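Local coordinates for TCP pilus virulence regulatory protein (Vibrio cholerae, PDB 4MLO) that probably activates transcription of virulence genes, including those of the toxin-coregulated pilus, as an AraC-family DNA-binding regulator that binds palmitoleic acid, at residues Y51-K62 with D113-I124. Sequence-based numbering, arbitrary orientation.
Sequences YEINSSSIILLK and DLLLWNCEHNDI
The tightest spot is where Leu116 meets Ile59: their CD1 methyls stand 3.3 Å apart, closer than carbons normally pack. A chi1 of 176° turns the Leu116 side chain away from its own backbone N, and this carries CD1 to Ile59 and on to CB of Ser57 and CG2 of Ile53, while CD2 comes obliquely up to the Tyr51 ring. Further along the same face, Leu114 lays CG against Leu61 CD2 at 3.6 Å, the two leucines running alongside each other in the same direction; Leu61 also touches the bound palmitoleic acid. This face fills the space between the two antiparallel sheets of the cupin-like domain: strand 114-118 is the outermost strand of one, pairing antiparallel with 57-61, and strand 49-53 borders the other. Two hydrogen bonds join Ile58 to Trp117, with N of Ile58 2.8 Å from O of Trp117, and Leu60 and Leu115 repeat the pattern. On the reverse face, helix 141-159 covers Leu115 and Trp117, and Cys119 SG presses on Ile58 CG1 at 3.3 Å while lying in plane at the indole edge. From the start of helix 121-131, CD1 of Ile124 reaches CD1 of Ile58. At the other end of the strand pair a long salt bridge, 3.8 Å, links NZ of buried Lys62 to OD2 of partly exposed Asp113. Toward solvent the grip slackens: OD1 of exposed Asn118 lies 3.4 Å from Ser57 OG, at best a weak bond.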
loop_
_atom_site.group_PDB
_atom_site.type_symbol
_atom_site.label_atom_id
_atom_site.label_comp_id
_atom_site.label_asym_id
_atom_site.label_seq_id
_atom_site.Cartn_x
_atom_site.Cartn_y
_atom_site.Cartn_z
ATOM N N TYR A 51 -17.198 3.564 4.013
ATOM C CA TYR A 51 -17.777 2.667 3.030
ATOM C C TYR A 51 -18.162 1.387 3.735
ATOM O O TYR A 51 -17.381 0.855 4.525
ATOM C CB TYR A 51 -16.796 2.297 1.911
ATOM C CG TYR A 51 -16.021 3.439 1.316
ATOM C CD1 TYR A 51 -14.875 3.924 1.939
ATOM C CD2 TYR A 51 -16.405 4.008 0.108
ATOM C CE1 TYR A 51 -14.144 4.962 1.383
ATOM C CE2 TYR A 51 -15.684 5.046 -0.457
ATOM C CZ TYR A 51 -14.555 5.519 0.185
ATOM O OH TYR A 51 -13.836 6.549 -0.373
ATOM N N GLU A 52 -19.351 0.883 3.444
ATOM C CA GLU A 52 -19.636 -0.517 3.689
ATOM C C GLU A 52 -19.192 -1.292 2.459
ATOM O O GLU A 52 -19.574 -0.954 1.337
ATOM C CB GLU A 52 -21.121 -0.750 3.974
ATOM C CG GLU A 52 -21.554 -0.252 5.332
ATOM C CD GLU A 52 -22.796 -0.968 5.845
ATOM O OE1 GLU A 52 -23.156 -0.743 7.021
ATOM O OE2 GLU A 52 -23.405 -1.748 5.074
ATOM N N ILE A 53 -18.359 -2.303 2.667
ATOM C CA ILE A 53 -17.824 -3.088 1.569
ATOM C C ILE A 53 -18.267 -4.533 1.729
ATOM O O ILE A 53 -18.543 -5.009 2.833
ATOM C CB ILE A 53 -16.284 -2.989 1.506
ATOM C CG1 ILE A 53 -15.640 -3.450 2.822
ATOM C CG2 ILE A 53 -15.869 -1.564 1.224
ATOM C CD1 ILE A 53 -14.111 -3.630 2.708
ATOM N N ASN A 54 -18.345 -5.221 0.596
ATOM C CA ASN A 54 -18.643 -6.639 0.545
ATOM C C ASN A 54 -17.554 -7.349 -0.236
ATOM O O ASN A 54 -16.529 -6.737 -0.580
ATOM C CB ASN A 54 -20.026 -6.869 -0.086
ATOM C CG ASN A 54 -20.182 -6.157 -1.420
ATOM O OD1 ASN A 54 -19.312 -6.236 -2.292
ATOM N ND2 ASN A 54 -21.284 -5.435 -1.572
ATOM N N SER A 55 -17.769 -8.633 -0.532
ATOM C CA SER A 55 -16.733 -9.461 -1.127
ATOM C C SER A 55 -16.417 -9.104 -2.575
ATOM O O SER A 55 -15.468 -9.666 -3.125
ATOM C CB SER A 55 -17.131 -10.936 -1.039
ATOM O OG SER A 55 -18.262 -11.196 -1.849
ATOM N N SER A 56 -17.144 -8.172 -3.190
ATOM C CA SER A 56 -16.788 -7.664 -4.514
ATOM C C SER A 56 -16.215 -6.251 -4.487
ATOM O O SER A 56 -15.904 -5.697 -5.550
ATOM C CB SER A 56 -18.003 -7.707 -5.438
ATOM O OG SER A 56 -18.260 -9.041 -5.834
ATOM N N SER A 57 -16.084 -5.647 -3.315
ATOM C CA SER A 57 -15.508 -4.312 -3.202
ATOM C C SER A 57 -13.988 -4.421 -3.170
ATOM O O SER A 57 -13.424 -5.017 -2.244
ATOM C CB SER A 57 -16.006 -3.621 -1.931
ATOM O OG SER A 57 -17.425 -3.580 -1.834
ATOM N N ILE A 58 -13.319 -3.816 -4.150
ATOM C CA ILE A 58 -11.862 -3.760 -4.177
ATOM C C ILE A 58 -11.425 -2.380 -3.701
ATOM O O ILE A 58 -11.880 -1.358 -4.246
ATOM C CB ILE A 58 -11.315 -4.020 -5.595
ATOM C CG1 ILE A 58 -11.851 -5.321 -6.179
ATOM C CG2 ILE A 58 -9.773 -4.029 -5.584
ATOM C CD1 ILE A 58 -11.477 -6.554 -5.413
ATOM N N ILE A 59 -10.501 -2.351 -2.737
ATOM C CA ILE A 59 -9.878 -1.117 -2.279
ATOM C C ILE A 59 -8.476 -1.068 -2.865
ATOM O O ILE A 59 -7.709 -2.029 -2.747
ATOM C CB ILE A 59 -9.818 -1.029 -0.747
ATOM C CG1 ILE A 59 -11.219 -1.284 -0.144
ATOM C CG2 ILE A 59 -9.275 0.318 -0.329
ATOM C CD1 ILE A 59 -12.244 -0.249 -0.517
ATOM N N LEU A 60 -8.154 0.038 -3.517
ATOM C CA LEU A 60 -6.844 0.238 -4.104
ATOM C C LEU A 60 -6.113 1.301 -3.307
ATOM O O LEU A 60 -6.650 2.393 -3.101
ATOM C CB LEU A 60 -6.973 0.673 -5.559
ATOM C CG LEU A 60 -7.625 -0.331 -6.515
ATOM C CD1 LEU A 60 -9.161 -0.194 -6.509
ATOM C CD2 LEU A 60 -7.069 -0.188 -7.901
ATOM N N LEU A 61 -4.857 1.033 -2.969
ATOM C CA LEU A 61 -4.039 1.983 -2.215
ATOM C C LEU A 61 -2.856 2.407 -3.077
ATOM O O LEU A 61 -2.119 1.559 -3.600
ATOM C CB LEU A 61 -3.543 1.391 -0.887
ATOM C CG LEU A 61 -4.623 0.861 0.077
ATOM C CD1 LEU A 61 -3.962 0.307 1.321
ATOM C CD2 LEU A 61 -5.599 1.959 0.441
ATOM N N LYS A 62 -2.672 3.718 -3.218
ATOM C CA LYS A 62 -1.651 4.246 -4.121
ATOM C C LYS A 62 -0.264 4.170 -3.495
ATOM O O LYS A 62 -0.068 4.462 -2.309
ATOM C CB LYS A 62 -1.970 5.693 -4.491
ATOM C CG LYS A 62 -1.104 6.208 -5.591
ATOM C CD LYS A 62 -1.232 7.698 -5.742
ATOM C CE LYS A 62 -2.625 8.099 -6.020
ATOM N NZ LYS A 62 -2.652 9.561 -6.341
ATOM N N ASP A 113 -5.913 8.832 -2.755
ATOM C CA ASP A 113 -4.958 7.777 -2.402
ATOM C C ASP A 113 -5.609 6.440 -2.100
ATOM O O ASP A 113 -4.898 5.426 -1.973
ATOM C CB ASP A 113 -4.152 8.163 -1.144
ATOM C CG ASP A 113 -3.175 9.288 -1.380
ATOM O OD1 ASP A 113 -2.912 10.045 -0.423
ATOM O OD2 ASP A 113 -2.663 9.414 -2.508
ATOM N N LEU A 114 -6.920 6.422 -1.899
ATOM C CA LEU A 114 -7.636 5.201 -1.548
ATOM C C LEU A 114 -8.886 5.166 -2.414
ATOM O O LEU A 114 -9.727 6.066 -2.331
ATOM C CB LEU A 114 -7.975 5.168 -0.049
ATOM C CG LEU A 114 -8.639 3.914 0.519
ATOM C CD1 LEU A 114 -8.416 3.874 2.032
ATOM C CD2 LEU A 114 -10.123 3.828 0.228
ATOM N N LEU A 115 -8.976 4.173 -3.291
ATOM C CA LEU A 115 -10.013 4.124 -4.312
ATOM C C LEU A 115 -10.777 2.813 -4.170
ATOM O O LEU A 115 -10.232 1.805 -3.719
ATOM C CB LEU A 115 -9.415 4.273 -5.714
ATOM C CG LEU A 115 -8.460 5.467 -5.948
ATOM C CD1 LEU A 115 -7.920 5.410 -7.362
ATOM C CD2 LEU A 115 -9.150 6.794 -5.736
ATOM N N LEU A 116 -12.079 2.875 -4.436
ATOM C CA LEU A 116 -12.972 1.723 -4.400
ATOM C C LEU A 116 -13.423 1.356 -5.810
ATOM O O LEU A 116 -13.772 2.233 -6.614
ATOM C CB LEU A 116 -14.196 2.035 -3.521
ATOM C CG LEU A 116 -15.320 0.998 -3.409
ATOM C CD1 LEU A 116 -15.048 0.041 -2.267
ATOM C CD2 LEU A 116 -16.666 1.679 -3.226
ATOM N N TRP A 117 -13.448 0.061 -6.111
ATOM C CA TRP A 117 -14.107 -0.429 -7.316
ATOM C C TRP A 117 -15.027 -1.587 -6.951
ATOM O O TRP A 117 -14.586 -2.571 -6.350
ATOM C CB TRP A 117 -13.102 -0.855 -8.385
ATOM C CG TRP A 117 -13.792 -1.270 -9.632
ATOM C CD1 TRP A 117 -14.072 -2.545 -10.024
ATOM C CD2 TRP A 117 -14.319 -0.408 -10.665
ATOM N NE1 TRP A 117 -14.722 -2.536 -11.227
ATOM C CE2 TRP A 117 -14.893 -1.238 -11.642
ATOM C CE3 TRP A 117 -14.348 0.983 -10.853
ATOM C CZ2 TRP A 117 -15.504 -0.731 -12.788
ATOM C CZ3 TRP A 117 -14.952 1.491 -12.000
ATOM C CH2 TRP A 117 -15.522 0.633 -12.953
ATOM N N ASN A 118 -16.303 -1.462 -7.304
ATOM C CA ASN A 118 -17.271 -2.539 -7.105
ATOM C C ASN A 118 -17.224 -3.478 -8.305
ATOM O O ASN A 118 -17.596 -3.092 -9.423
ATOM C CB ASN A 118 -18.660 -1.953 -6.891
ATOM C CG ASN A 118 -18.795 -1.260 -5.548
ATOM O OD1 ASN A 118 -18.544 -1.856 -4.498
ATOM N ND2 ASN A 118 -19.201 0.003 -5.573
ATOM N N CYS A 119 -16.766 -4.708 -8.079
ATOM C CA CYS A 119 -16.436 -5.627 -9.166
ATOM C C CYS A 119 -17.647 -6.340 -9.749
ATOM O O CYS A 119 -18.610 -6.651 -9.044
ATOM C CB CYS A 119 -15.486 -6.716 -8.690
ATOM S SG CYS A 119 -13.811 -6.208 -8.620
ATOM N N GLU A 120 -17.545 -6.658 -11.039
ATOM C CA GLU A 120 -18.395 -7.647 -11.688
ATOM C C GLU A 120 -17.810 -9.048 -11.500
ATOM O O GLU A 120 -16.646 -9.221 -11.125
ATOM C CB GLU A 120 -18.553 -7.337 -13.182
ATOM C CG GLU A 120 -19.317 -6.056 -13.470
ATOM N N HIS A 121 -18.641 -10.056 -11.797
ATOM C CA HIS A 121 -18.287 -11.450 -11.541
ATOM C C HIS A 121 -16.903 -11.790 -12.081
ATOM O O HIS A 121 -16.045 -12.299 -11.351
ATOM C CB HIS A 121 -19.346 -12.378 -12.160
ATOM N N ASN A 122 -16.672 -11.518 -13.366
ATOM C CA ASN A 122 -15.439 -11.957 -14.006
ATOM C C ASN A 122 -14.208 -11.339 -13.334
ATOM O O ASN A 122 -13.190 -12.020 -13.147
ATOM C CB ASN A 122 -15.491 -11.606 -15.492
ATOM N N ASP A 123 -14.296 -10.062 -12.934
ATOM C CA ASP A 123 -13.132 -9.370 -12.374
ATOM C C ASP A 123 -12.737 -9.936 -11.012
ATOM O O ASP A 123 -11.543 -10.121 -10.732
ATOM C CB ASP A 123 -13.407 -7.865 -12.255
ATOM C CG ASP A 123 -13.292 -7.123 -13.588
ATOM O OD1 ASP A 123 -13.736 -5.951 -13.646
ATOM O OD2 ASP A 123 -12.786 -7.701 -14.577
ATOM N N ILE A 124 -13.709 -10.181 -10.131
ATOM C CA ILE A 124 -13.348 -10.681 -8.806
ATOM C C ILE A 124 -12.811 -12.102 -8.923
ATOM O O ILE A 124 -11.969 -12.534 -8.121
ATOM C CB ILE A 124 -14.551 -10.564 -7.841
ATOM C CG1 ILE A 124 -14.103 -10.687 -6.381
ATOM C CG2 ILE A 124 -15.620 -11.603 -8.139
ATOM C CD1 ILE A 124 -13.218 -9.550 -5.909
#